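PDB 3HXL: phage tail sheath protein from Desulfitobacterium hafniense, which probably assembles into the contractile sheath that surrounds the tail tube of a myovirus-type phage or prophage. Local coordinates for residues D143-T146 against G152-A155; D242-I247 against A335-Q340; N251-V254 against I260-A263; A271-G276 against E281-Q286; N354-R359 against I384-T389. One frame throughout, in Å; residues are numbered along the deposited sequence.

How the interactions relate
From the N terminus, interaction 1 comes first and closes a five-residue loop in the beta-sandwich region, on the far side of the chain's centre from interactions 2 and 5. Interaction 2 then closes the longest loop, 87 residues, joining the subtilisin-like region to the start of the C-terminal region. Nested inside it, in series, are interaction 3, a beta hairpin on strand 246-255 closing five residues, and interaction 4, where the following helix 263-276 meets the loop after it across four. Interactions 2 and 4 touch where Ile-247 CD1 packs on Thr-274 OG1, 3.7 Å apart. Interaction 5 comes last, closing 24 residues and tying together helices 344-364 and 373-392. None of the loops cross.

Interaction 1. Residues D143-T146 against G152-A155; sequences DKQT and GLAA
The side-chain amide of Gln-145 pairs with the backbone of Ala-154 through two hydrogen bonds that together close a ring. Ala-154 N donates to Gln-145 OE1 over 2.9 Å, lying in the carbonyl plane on a lone pair, while Gln-145 NE2 donates to Ala-154 O over 2.8 Å in a nearly straight bond (168°) that stays within the plane of the amide. The second hydrogen of NE2 goes to Asp-143 OD2, 2.9 Å away, on the syn lone pair of that oxygen. With both hydrogens directed at acceptors and OE1 facing an N-H, the amide cannot easily be turned over. Asp-143 OD2 also accepts from Asn-156 ND2, so the carboxylate ties the strand to the chain just past Ala-155.

The setting is the sheath beta-sandwich region, where 140-147 is an outermost strand of a four-stranded antiparallel sheet. Gln-145 reaches the irregular segment 152-155, while Asp-143, two residues earlier on the same face, holds its amide; the glutamine amide stands in for the peptide group of a neighbouring strand.

Water strengthens the link: one molecule donates to Gln-145 OE1 over 2.7 Å and to Gly-152 O over 2.9 Å, giving OE1 a second donor.

Van der Waals contact adds a little: two carbons border the amide oxygen, Ala-154 CB at 3.7 Å from Gln-145 OE1 and Leu-153 CD2 at 3.9 Å from it. Beyond the two segments, Leu-153 and Gln-145 both rest against Phe-161 of strand 159-162.

Interaction 2. Residues D242-I247 against A335-Q340; sequences DYEGVI and ADKGKQ
Glu-244 and Lys-337, the two residues that meet, lie on backbones that stay well apart: their CA atoms are 9.8 Å from each other, and the gap is bridged by side chains. Residues 243-246 form a type I beta turn, closed by Val-246 N donating to Tyr-243 O over 3.0 Å, which places Glu-244 at the second position, just before strand 246-255. Thr-329 OG1 lies within hydrogen-bonding distance of the carbonyl oxygens of Tyr-243 and Val-246, though its one hydrogen can serve only one of them at a time. Lys-337 lies in an irregular segment that runs into a short 3-10 turn at 339-340.

The glutamate chain is folded. Its CG sits between the backbone N and the carbonyl carbon (chi1 65°), and a second bend follows at chi2 (-92°), so the carboxylate curls back beside the turn. The lysine reaches across with a longer chain, extended except for one kink at chi3. Its NZ meets Glu-244 OE1 at 2.9 Å in a salt bridge on the syn lone pair, the side facing OE2. The methylenes follow the carboxylate closely, with Lys-337 CE 3.5 Å from OE1 and Lys-337 CD 3.7 Å from Glu-244 OE2. A water that donates to Asp-242 O over 2.8 Å is only weakly bound to Lys-337 NZ.

Around the pair, Glu-244 also touches Arg-224 of helix 210-227 and Ile-347 of helix 344-364. The salt bridge would favour the ionised form of this buried carboxylate, and the charged bond to Lys-337 links the subtilisin-like region to the opening of the C-terminal region.

Interaction 3. Residues N251-V254 against I260-A263; sequences NGVV and ILTA
Leu-261 N donates to Val-253 O over 2.8 Å in a fairly straight bond (164°), the one good backbone hydrogen bond between these antiparallel segments. The return bond from Val-253 N to Leu-261 O is weak, at 3.1 Å and bent to 131°. Val-254 and Ile-260 follow as a non-hydrogen-bonded pair.

Carbon-bound hydrogens supplement these bonds. Gly-252 CA approaches Leu-261 O to 3.1 Å, an intimate CA-H...O contact that is possible because glycine carries no side chain on the flank facing this oxygen. Ile-260 CA makes a similar contact to Val-253 O. At the other end, Ala-263 CA lies 3.6 Å from Asn-251 O, a buried carbonyl oxygen that has no conventional hydrogen-bond partner.

Apolar side chains meet on both faces of the hairpin. On one, Val-254 CG2 lies 4.2 Å from Ile-260 CG1; Ile-260 turns CG1 to the side of its backbone N, leaving CG2 near Val-253 O. On the other, Val-253 CG2 and Leu-261 CD1 are also 4.2 Å apart, and Leu-261 continues onto Tyr-288 and onto Arg-73 and Glu-77 of helix 73-78.

Strand 246-255 is paired along its other edge too, through backbone bonds between Gly-252 and Ala-295 and between Val-254 and both Val-292 and Asp-293, while the side chain of Asn-251 binds Phe-314 N and Pro-296 O. The returning strand passes straight into helix 263-276, with Thr-262 as N-cap and its own N bonded to Gln-265 OE1, a reciprocal pattern consistent with a capping box.

Interaction 4. Residues A271-G276 against E281-Q286; sequences AGATAG and ESLTYQ
The flat carboxylate of Glu-281 turns its OE1 to Gly-276 through a water, which donates to Glu-281 OE1 over 2.7 Å and to Gly-276 O over 2.8 Å. Its other oxygen, OE2, forms a salt bridge with Arg-278, in the connection between the two segments. The last turn of helix 263-276 is thus linked to the loop without direct polar contact between Glu-281 and Gly-276.

Leu-283 has its CG beside the backbone N (chi1 -63°), directing the forked end at the helix. CD1 forms an apolar pair with Ala-273 CB at 3.8 Å. The methyls also lie against two oxygens, CD1 3.9 Å from Thr-274 OG1 and CD2 3.9 Å from Ala-273 O. The threonine hydroxyl is bonded to Val-270 O, one helical turn back, and its side chain runs across that of Leu-283 at about a right angle.

The loop is folded by two local turns: an ST turn, in which Ser-282 OG accepts from Thr-284 N over 3.2 Å, and a type II beta turn from Leu-283 to Gln-286. Separately, Asp-326 OD2 takes the N-H of Leu-283. Helix 263-276 also packs on strands 202-204 and 232-236, the helix-on-sheet layering expected of a subtilisin-like alpha/beta domain.

Interaction 5. Residues N354-R359 against I384-T389; sequences NNDFVR and INYMNT
Tyr-386 sets its CG anti to the backbone N (chi1 175°), which carries the ring out from helix 373-392 toward helix 344-364, where Asp-356 and Phe-357 receive it. Phe-357 has CG beside its own backbone N (chi1 -84°), and this swings the far end of its ring back toward the tyrosine. The result is a T-shaped pair: the edge of Phe-357 points into a face of Tyr-386, with CE1 of Phe-357 3.5 Å from CD2 of Tyr-386, the ring centroids 5.2 Å apart and the planes at 68°.

The hydroxyl is gripped at the other end of the ring. Tyr-386 OH donates to Asp-356 OD2 over a short 2.5 Å and meets the anti lone pair of that oxygen, which lies at the tyrosine's edge, in the ring plane. Asp-356 CB packs against the same rim, 3.6 Å from Tyr-386 CE1.

Both helices belong to the C-terminal sheath region, and this buried contact joins them through Tyr-386 and the Phe-357 ring that meets it. Phe-357 extends the aromatic cluster by meeting the ring of Phe-361 one turn on, while Tyr-386 also touches Leu-30 of the N-terminal part of the chain.

Asp-356 has a second, charged partner: Arg-359 NH2 forms a salt bridge to OD1 at 3.2 Å, approaching from above the carboxylate plane. This positive charge would favour the ionised carboxylate, a stronger acceptor for the tyrosine hydroxyl.

Interaction 1. Residues D143-T146 against G152-A155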
# COMPACT_ATOMS: atom_id res chain seq x y z
N ASP A 143 31.57 -5.29 1.32
CA ASP A 143 31.97 -6.63 0.89
C ASP A 143 33.46 -6.66 0.58
O ASP A 143 34.02 -5.67 0.10
CB ASP A 143 31.18 -7.07 -0.35
CG ASP A 143 31.45 -8.53 -0.73
OD1 ASP A 143 31.27 -9.42 0.13
OD2 ASP A 143 31.85 -8.79 -1.89
N LYS A 144 34.09 -7.78 0.89
CA LYS A 144 35.51 -7.96 0.64
C LYS A 144 35.77 -9.43 0.31
O LYS A 144 35.42 -10.32 1.07
CB LYS A 144 36.34 -7.54 1.86
CG LYS A 144 37.85 -7.56 1.62
CD LYS A 144 38.62 -6.78 2.69
CE LYS A 144 38.57 -7.46 4.05
NZ LYS A 144 39.33 -8.74 4.07
N GLN A 145 36.37 -9.66 -0.85
CA GLN A 145 36.68 -11.01 -1.30
C GLN A 145 38.15 -11.12 -1.68
O GLN A 145 38.67 -10.30 -2.44
CB GLN A 145 35.81 -11.37 -2.51
CG GLN A 145 34.32 -11.46 -2.20
CD GLN A 145 33.50 -11.79 -3.43
OE1 GLN A 145 33.82 -12.73 -4.17
NE2 GLN A 145 32.42 -11.04 -3.65
N THR A 146 38.82 -12.13 -1.14
CA THR A 146 40.23 -12.36 -1.43
C THR A 146 40.29 -13.48 -2.45
O THR A 146 39.91 -14.61 -2.17
CB THR A 146 41.01 -12.77 -0.17
OG1 THR A 146 40.91 -11.74 0.81
CG2 THR A 146 42.48 -13.00 -0.51
N GLY A 152 37.60 -16.36 -9.47
CA GLY A 152 37.32 -16.61 -8.07
C GLY A 152 36.30 -15.67 -7.45
O GLY A 152 35.83 -15.90 -6.33
N LEU A 153 35.95 -14.61 -8.17
CA LEU A 153 34.99 -13.64 -7.66
C LEU A 153 33.55 -14.14 -7.70
O LEU A 153 33.16 -14.89 -8.60
CB LEU A 153 35.09 -12.33 -8.44
CG LEU A 153 36.33 -11.48 -8.15
CD1 LEU A 153 36.38 -10.31 -9.12
CD2 LEU A 153 36.27 -10.97 -6.71
N ALA A 154 32.76 -13.73 -6.72
CA ALA A 154 31.36 -14.11 -6.64
C ALA A 154 30.53 -12.83 -6.51
O ALA A 154 30.93 -11.91 -5.81
CB ALA A 154 31.13 -15.01 -5.44
N ALA A 155 29.40 -12.78 -7.19
CA ALA A 155 28.55 -11.60 -7.12
C ALA A 155 28.12 -11.34 -5.67
O ALA A 155 28.08 -12.27 -4.86
CB ALA A 155 27.32 -11.79 -8.00
O HOH W 1 35.09 -15.05 -3.69

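Interaction 2. Residues D242-I247 against A335-Q340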
# COMPACT_ATOMS: atom_id res chain seq x y z
N ASP A 242 -15.13 12.53 -7.47
CA ASP A 242 -16.50 12.43 -6.94
C ASP A 242 -16.94 10.98 -6.81
O ASP A 242 -18.01 10.59 -7.30
CB ASP A 242 -17.44 13.23 -7.86
CG ASP A 242 -18.88 13.28 -7.36
OD1 ASP A 242 -19.10 13.13 -6.14
OD2 ASP A 242 -19.78 13.50 -8.19
N TYR A 243 -16.12 10.19 -6.14
CA TYR A 243 -16.37 8.77 -5.96
C TYR A 243 -15.86 8.30 -4.59
O TYR A 243 -14.77 8.70 -4.17
CB TYR A 243 -15.68 8.00 -7.08
CG TYR A 243 -15.87 6.50 -7.02
CD1 TYR A 243 -17.14 5.95 -7.01
CD2 TYR A 243 -14.76 5.65 -6.97
CE1 TYR A 243 -17.32 4.57 -6.94
CE2 TYR A 243 -14.93 4.26 -6.91
CZ TYR A 243 -16.22 3.74 -6.89
OH TYR A 243 -16.40 2.39 -6.80
N GLU A 244 -16.65 7.47 -3.90
CA GLU A 244 -16.29 6.98 -2.56
C GLU A 244 -15.04 6.10 -2.56
O GLU A 244 -14.45 5.84 -1.50
CB GLU A 244 -17.45 6.19 -1.93
CG GLU A 244 -17.82 4.90 -2.66
CD GLU A 244 -18.91 5.11 -3.71
OE1 GLU A 244 -19.12 6.27 -4.12
OE2 GLU A 244 -19.55 4.12 -4.11
N GLY A 245 -14.62 5.65 -3.74
CA GLY A 245 -13.44 4.82 -3.81
C GLY A 245 -12.17 5.64 -3.92
O GLY A 245 -11.07 5.09 -3.96
N VAL A 246 -12.31 6.97 -3.96
CA VAL A 246 -11.14 7.84 -4.08
C VAL A 246 -11.04 8.91 -3.00
O VAL A 246 -11.98 9.65 -2.75
CB VAL A 246 -11.14 8.57 -5.45
CG1 VAL A 246 -9.95 9.52 -5.53
CG2 VAL A 246 -11.09 7.56 -6.58
N ILE A 247 -9.88 8.98 -2.35
CA ILE A 247 -9.64 9.99 -1.33
C ILE A 247 -8.69 11.01 -1.96
O ILE A 247 -7.70 10.64 -2.58
CB ILE A 247 -8.98 9.39 -0.06
CG1 ILE A 247 -9.96 8.42 0.61
CG2 ILE A 247 -8.58 10.51 0.89
CD1 ILE A 247 -9.31 7.51 1.67
N ALA A 335 -30.40 9.50 -3.20
CA ALA A 335 -31.24 8.80 -2.26
C ALA A 335 -30.59 7.47 -1.86
O ALA A 335 -30.53 7.14 -0.68
CB ALA A 335 -32.61 8.55 -2.87
N ASP A 336 -30.10 6.74 -2.86
CA ASP A 336 -29.46 5.44 -2.65
C ASP A 336 -28.03 5.52 -2.12
O ASP A 336 -27.51 4.53 -1.60
CB ASP A 336 -29.43 4.64 -3.96
CG ASP A 336 -30.81 4.16 -4.38
OD1 ASP A 336 -31.77 4.32 -3.60
OD2 ASP A 336 -30.92 3.61 -5.50
N LYS A 337 -27.38 6.67 -2.28
CA LYS A 337 -26.01 6.82 -1.79
C LYS A 337 -25.89 8.18 -1.11
O LYS A 337 -25.45 9.16 -1.72
CB LYS A 337 -25.02 6.69 -2.95
CG LYS A 337 -23.59 6.42 -2.51
CD LYS A 337 -22.70 6.00 -3.68
CE LYS A 337 -22.45 7.14 -4.64
NZ LYS A 337 -21.51 6.75 -5.73
N GLY A 338 -26.28 8.21 0.16
CA GLY A 338 -26.25 9.44 0.94
C GLY A 338 -24.89 9.93 1.39
O GLY A 338 -23.86 9.35 1.06
N LYS A 339 -24.91 11.01 2.16
CA LYS A 339 -23.68 11.62 2.66
C LYS A 339 -22.83 10.70 3.53
O LYS A 339 -21.62 10.89 3.66
CB LYS A 339 -24.01 12.90 3.45
CG LYS A 339 -24.89 12.67 4.66
CD LYS A 339 -25.00 13.92 5.51
CE LYS A 339 -25.80 13.64 6.78
NZ LYS A 339 -25.84 14.83 7.68
N GLN A 340 -23.46 9.68 4.13
CA GLN A 340 -22.73 8.75 4.96
C GLN A 340 -21.63 8.04 4.17
O GLN A 340 -20.58 7.69 4.72
CB GLN A 340 -23.67 7.71 5.59
CG GLN A 340 -24.56 6.96 4.60
CD GLN A 340 -25.91 7.64 4.38
OE1 GLN A 340 -25.98 8.85 4.14
NE2 GLN A 340 -26.98 6.86 4.45
O HOH W 2 -20.49 9.41 -7.55

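Interaction 3. Residues N251-V254 against I260-A263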
# COMPACT_ATOMS: atom_id res chain seq x y z
N ASN A 251 -3.69 19.25 1.02
CA ASN A 251 -2.44 19.84 1.45
C ASN A 251 -1.46 18.84 2.06
O ASN A 251 -1.75 17.65 2.18
CB ASN A 251 -2.70 21.02 2.42
CG ASN A 251 -3.41 20.59 3.71
OD1 ASN A 251 -3.98 19.51 3.79
ND2 ASN A 251 -3.40 21.47 4.70
N GLY A 252 -0.29 19.35 2.42
CA GLY A 252 0.74 18.51 3.01
C GLY A 252 0.98 18.91 4.45
O GLY A 252 0.18 19.62 5.06
N VAL A 253 2.11 18.48 4.98
CA VAL A 253 2.44 18.78 6.36
C VAL A 253 3.90 19.12 6.55
O VAL A 253 4.71 18.99 5.63
CB VAL A 253 2.10 17.58 7.26
CG1 VAL A 253 0.61 17.27 7.18
CG2 VAL A 253 2.91 16.36 6.81
N VAL A 254 4.22 19.59 7.75
CA VAL A 254 5.59 19.92 8.10
C VAL A 254 5.95 18.99 9.24
O VAL A 254 5.25 18.95 10.26
CB VAL A 254 5.72 21.38 8.56
CG1 VAL A 254 7.17 21.69 8.88
CG2 VAL A 254 5.20 22.32 7.47
N ILE A 260 9.21 19.33 4.78
CA ILE A 260 7.92 19.78 4.29
C ILE A 260 7.46 18.76 3.25
O ILE A 260 8.12 18.57 2.23
CB ILE A 260 8.00 21.17 3.61
CG1 ILE A 260 8.32 22.25 4.65
CG2 ILE A 260 6.68 21.49 2.92
CD1 ILE A 260 9.80 22.40 4.95
N LEU A 261 6.33 18.11 3.50
CA LEU A 261 5.82 17.14 2.54
C LEU A 261 4.67 17.75 1.76
O LEU A 261 3.78 18.38 2.34
CB LEU A 261 5.34 15.88 3.26
CG LEU A 261 6.37 15.09 4.07
CD1 LEU A 261 5.67 13.91 4.76
CD2 LEU A 261 7.49 14.58 3.16
N THR A 262 4.68 17.55 0.45
CA THR A 262 3.62 18.07 -0.41
C THR A 262 2.38 17.20 -0.26
O THR A 262 2.43 16.15 0.39
CB THR A 262 4.01 18.00 -1.89
OG1 THR A 262 4.28 16.64 -2.23
CG2 THR A 262 5.23 18.85 -2.17
N ALA A 263 1.29 17.62 -0.88
CA ALA A 263 0.06 16.83 -0.82
C ALA A 263 0.31 15.49 -1.50
O ALA A 263 -0.16 14.44 -1.03
CB ALA A 263 -1.08 17.57 -1.51

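Interaction 4. Residues A271-G276 against E281-Q286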
# COMPACT_ATOMS: atom_id res chain seq x y z
N ALA A 271 -2.79 6.89 2.78
CA ALA A 271 -3.12 5.56 2.29
C ALA A 271 -2.79 4.52 3.35
O ALA A 271 -3.56 3.58 3.58
CB ALA A 271 -2.34 5.27 1.01
N GLY A 272 -1.64 4.69 4.00
CA GLY A 272 -1.24 3.75 5.04
C GLY A 272 -2.17 3.82 6.23
O GLY A 272 -2.54 2.79 6.80
N ALA A 273 -2.56 5.03 6.60
CA ALA A 273 -3.46 5.25 7.73
C ALA A 273 -4.85 4.70 7.47
O ALA A 273 -5.51 4.16 8.36
CB ALA A 273 -3.54 6.74 8.06
N THR A 274 -5.31 4.86 6.23
CA THR A 274 -6.62 4.38 5.83
C THR A 274 -6.62 2.85 5.85
O THR A 274 -7.55 2.22 6.35
CB THR A 274 -6.95 4.88 4.40
OG1 THR A 274 -7.07 6.31 4.42
CG2 THR A 274 -8.25 4.27 3.89
N ALA A 275 -5.57 2.26 5.30
CA ALA A 275 -5.44 0.81 5.25
C ALA A 275 -5.32 0.24 6.67
O ALA A 275 -5.92 -0.79 6.98
CB ALA A 275 -4.21 0.44 4.44
N GLY A 276 -4.55 0.92 7.52
CA GLY A 276 -4.36 0.47 8.89
C GLY A 276 -5.54 0.71 9.82
O GLY A 276 -5.65 0.07 10.87
N GLU A 281 -12.79 2.52 13.36
CA GLU A 281 -11.96 3.71 13.56
C GLU A 281 -12.06 4.75 12.45
O GLU A 281 -12.14 4.42 11.27
CB GLU A 281 -10.49 3.33 13.73
CG GLU A 281 -10.19 2.34 14.85
CD GLU A 281 -8.70 2.02 14.97
OE1 GLU A 281 -7.99 2.08 13.93
OE2 GLU A 281 -8.24 1.70 16.10
N SER A 282 -12.05 6.02 12.85
CA SER A 282 -12.11 7.14 11.91
C SER A 282 -10.83 7.96 12.09
O SER A 282 -10.34 8.12 13.20
CB SER A 282 -13.33 8.01 12.21
OG SER A 282 -13.22 9.27 11.56
N LEU A 283 -10.30 8.48 10.99
CA LEU A 283 -9.08 9.28 11.07
C LEU A 283 -9.33 10.72 11.49
O LEU A 283 -8.40 11.47 11.77
CB LEU A 283 -8.35 9.28 9.71
CG LEU A 283 -7.84 7.94 9.19
CD1 LEU A 283 -7.04 8.16 7.90
CD2 LEU A 283 -6.95 7.28 10.24
N THR A 284 -10.60 11.11 11.54
CA THR A 284 -10.97 12.48 11.91
C THR A 284 -10.28 12.94 13.20
O THR A 284 -10.37 12.29 14.24
CB THR A 284 -12.50 12.63 12.06
OG1 THR A 284 -13.12 12.34 10.80
CG2 THR A 284 -12.86 14.06 12.47
N TYR A 285 -9.59 14.06 13.08
CA TYR A 285 -8.85 14.67 14.17
C TYR A 285 -7.71 13.84 14.72
O TYR A 285 -7.25 14.07 15.84
CB TYR A 285 -9.80 15.10 15.29
CG TYR A 285 -10.02 16.60 15.29
CD1 TYR A 285 -10.37 17.28 14.11
CD2 TYR A 285 -9.85 17.35 16.45
CE1 TYR A 285 -10.53 18.66 14.10
CE2 TYR A 285 -10.01 18.73 16.45
CZ TYR A 285 -10.36 19.38 15.27
OH TYR A 285 -10.52 20.75 15.27
N GLN A 286 -7.25 12.86 13.95
CA GLN A 286 -6.10 12.09 14.38
C GLN A 286 -4.97 12.92 13.78
O GLN A 286 -5.14 13.57 12.74
CB GLN A 286 -6.08 10.68 13.77
CG GLN A 286 -7.14 9.74 14.32
CD GLN A 286 -6.75 8.28 14.16
OE1 GLN A 286 -7.61 7.40 14.07
NE2 GLN A 286 -5.45 8.02 14.13
O HOH W 3 -5.65 0.81 13.57

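Interaction 5. Residues N354-R359 against I384-T389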
# COMPACT_ATOMS: atom_id res chain seq x y z
N ASN A 354 -18.67 -6.53 2.60
CA ASN A 354 -18.54 -7.07 1.25
C ASN A 354 -17.44 -8.12 1.16
O ASN A 354 -17.70 -9.28 0.88
CB ASN A 354 -18.20 -5.96 0.25
CG ASN A 354 -18.10 -6.48 -1.17
OD1 ASN A 354 -19.09 -6.49 -1.91
ND2 ASN A 354 -16.92 -6.93 -1.55
N ASN A 355 -16.20 -7.68 1.40
CA ASN A 355 -15.05 -8.57 1.32
C ASN A 355 -15.17 -9.80 2.21
O ASN A 355 -14.89 -10.91 1.77
CB ASN A 355 -13.77 -7.79 1.67
CG ASN A 355 -13.43 -6.74 0.62
OD1 ASN A 355 -12.61 -5.85 0.86
ND2 ASN A 355 -14.05 -6.85 -0.56
N ASP A 356 -15.59 -9.61 3.46
CA ASP A 356 -15.73 -10.75 4.36
C ASP A 356 -16.79 -11.73 3.84
O ASP A 356 -16.53 -12.93 3.74
CB ASP A 356 -16.09 -10.29 5.78
CG ASP A 356 -14.97 -9.50 6.43
OD1 ASP A 356 -13.80 -9.68 6.04
OD2 ASP A 356 -15.26 -8.69 7.34
N PHE A 357 -17.97 -11.22 3.51
CA PHE A 357 -19.04 -12.08 3.00
C PHE A 357 -18.56 -12.89 1.81
O PHE A 357 -18.72 -14.12 1.78
CB PHE A 357 -20.25 -11.24 2.59
CG PHE A 357 -21.18 -10.91 3.72
CD1 PHE A 357 -20.75 -11.01 5.05
CD2 PHE A 357 -22.47 -10.48 3.47
CE1 PHE A 357 -21.60 -10.67 6.10
CE2 PHE A 357 -23.33 -10.14 4.51
CZ PHE A 357 -22.89 -10.24 5.83
N VAL A 358 -17.99 -12.22 0.81
CA VAL A 358 -17.49 -12.89 -0.38
C VAL A 358 -16.54 -14.02 0.02
O VAL A 358 -16.58 -15.10 -0.56
CB VAL A 358 -16.74 -11.91 -1.31
CG1 VAL A 358 -16.05 -12.69 -2.43
CG2 VAL A 358 -17.72 -10.91 -1.91
N ARG A 359 -15.71 -13.76 1.02
CA ARG A 359 -14.74 -14.75 1.49
C ARG A 359 -15.41 -15.91 2.24
O ARG A 359 -15.13 -17.07 1.98
CB ARG A 359 -13.70 -14.07 2.39
CG ARG A 359 -12.67 -15.00 3.01
CD ARG A 359 -11.55 -14.20 3.66
NE ARG A 359 -12.04 -13.27 4.68
CZ ARG A 359 -12.55 -13.65 5.85
NH1 ARG A 359 -12.64 -14.94 6.15
NH2 ARG A 359 -12.97 -12.74 6.71
N ILE A 384 -25.84 -13.35 10.88
CA ILE A 384 -26.28 -12.71 12.11
C ILE A 384 -25.10 -12.68 13.07
O ILE A 384 -24.81 -11.64 13.67
CB ILE A 384 -27.44 -13.49 12.75
CG1 ILE A 384 -28.68 -13.37 11.86
CG2 ILE A 384 -27.73 -12.95 14.14
CD1 ILE A 384 -29.18 -11.96 11.70
N ASN A 385 -24.41 -13.80 13.21
CA ASN A 385 -23.27 -13.86 14.11
C ASN A 385 -22.22 -12.85 13.68
O ASN A 385 -21.58 -12.21 14.52
CB ASN A 385 -22.67 -15.26 14.13
CG ASN A 385 -23.61 -16.27 14.75
OD1 ASN A 385 -24.28 -15.98 15.75
ND2 ASN A 385 -23.66 -17.46 14.17
N TYR A 386 -22.04 -12.71 12.37
CA TYR A 386 -21.07 -11.77 11.83
C TYR A 386 -21.48 -10.34 12.20
O TYR A 386 -20.66 -9.56 12.67
CB TYR A 386 -20.99 -11.89 10.31
CG TYR A 386 -20.09 -10.85 9.67
CD1 TYR A 386 -18.72 -11.09 9.50
CD2 TYR A 386 -20.59 -9.61 9.27
CE1 TYR A 386 -17.88 -10.12 8.95
CE2 TYR A 386 -19.76 -8.64 8.72
CZ TYR A 386 -18.41 -8.90 8.56
OH TYR A 386 -17.59 -7.93 8.03
N MSE A 387 -22.75 -10.02 11.97
CA MSE A 387 -23.23 -8.68 12.27
C MSE A 387 -23.13 -8.39 13.76
O MSE A 387 -22.84 -7.26 14.16
CB MSE A 387 -24.66 -8.51 11.78
CG MSE A 387 -24.81 -8.60 10.26
SE MSE A 387 -23.80 -7.22 9.31
CE MSE A 387 -24.94 -5.72 9.70
N ASN A 388 -23.37 -9.40 14.60
CA ASN A 388 -23.28 -9.20 16.04
C ASN A 388 -21.84 -8.88 16.43
O ASN A 388 -21.61 -8.10 17.35
CB ASN A 388 -23.78 -10.44 16.79
CG ASN A 388 -25.29 -10.54 16.79
OD1 ASN A 388 -25.99 -9.52 16.88
ND2 ASN A 388 -25.81 -11.76 16.71
N THR A 389 -20.89 -9.48 15.73
CA THR A 389 -19.48 -9.24 16.00
C THR A 389 -19.12 -7.79 15.68
O THR A 389 -18.31 -7.16 16.38
CB THR A 389 -18.58 -10.18 15.18
OG1 THR A 389 -18.88 -11.53 15.52
CG2 THR A 389 -17.11 -9.91 15.46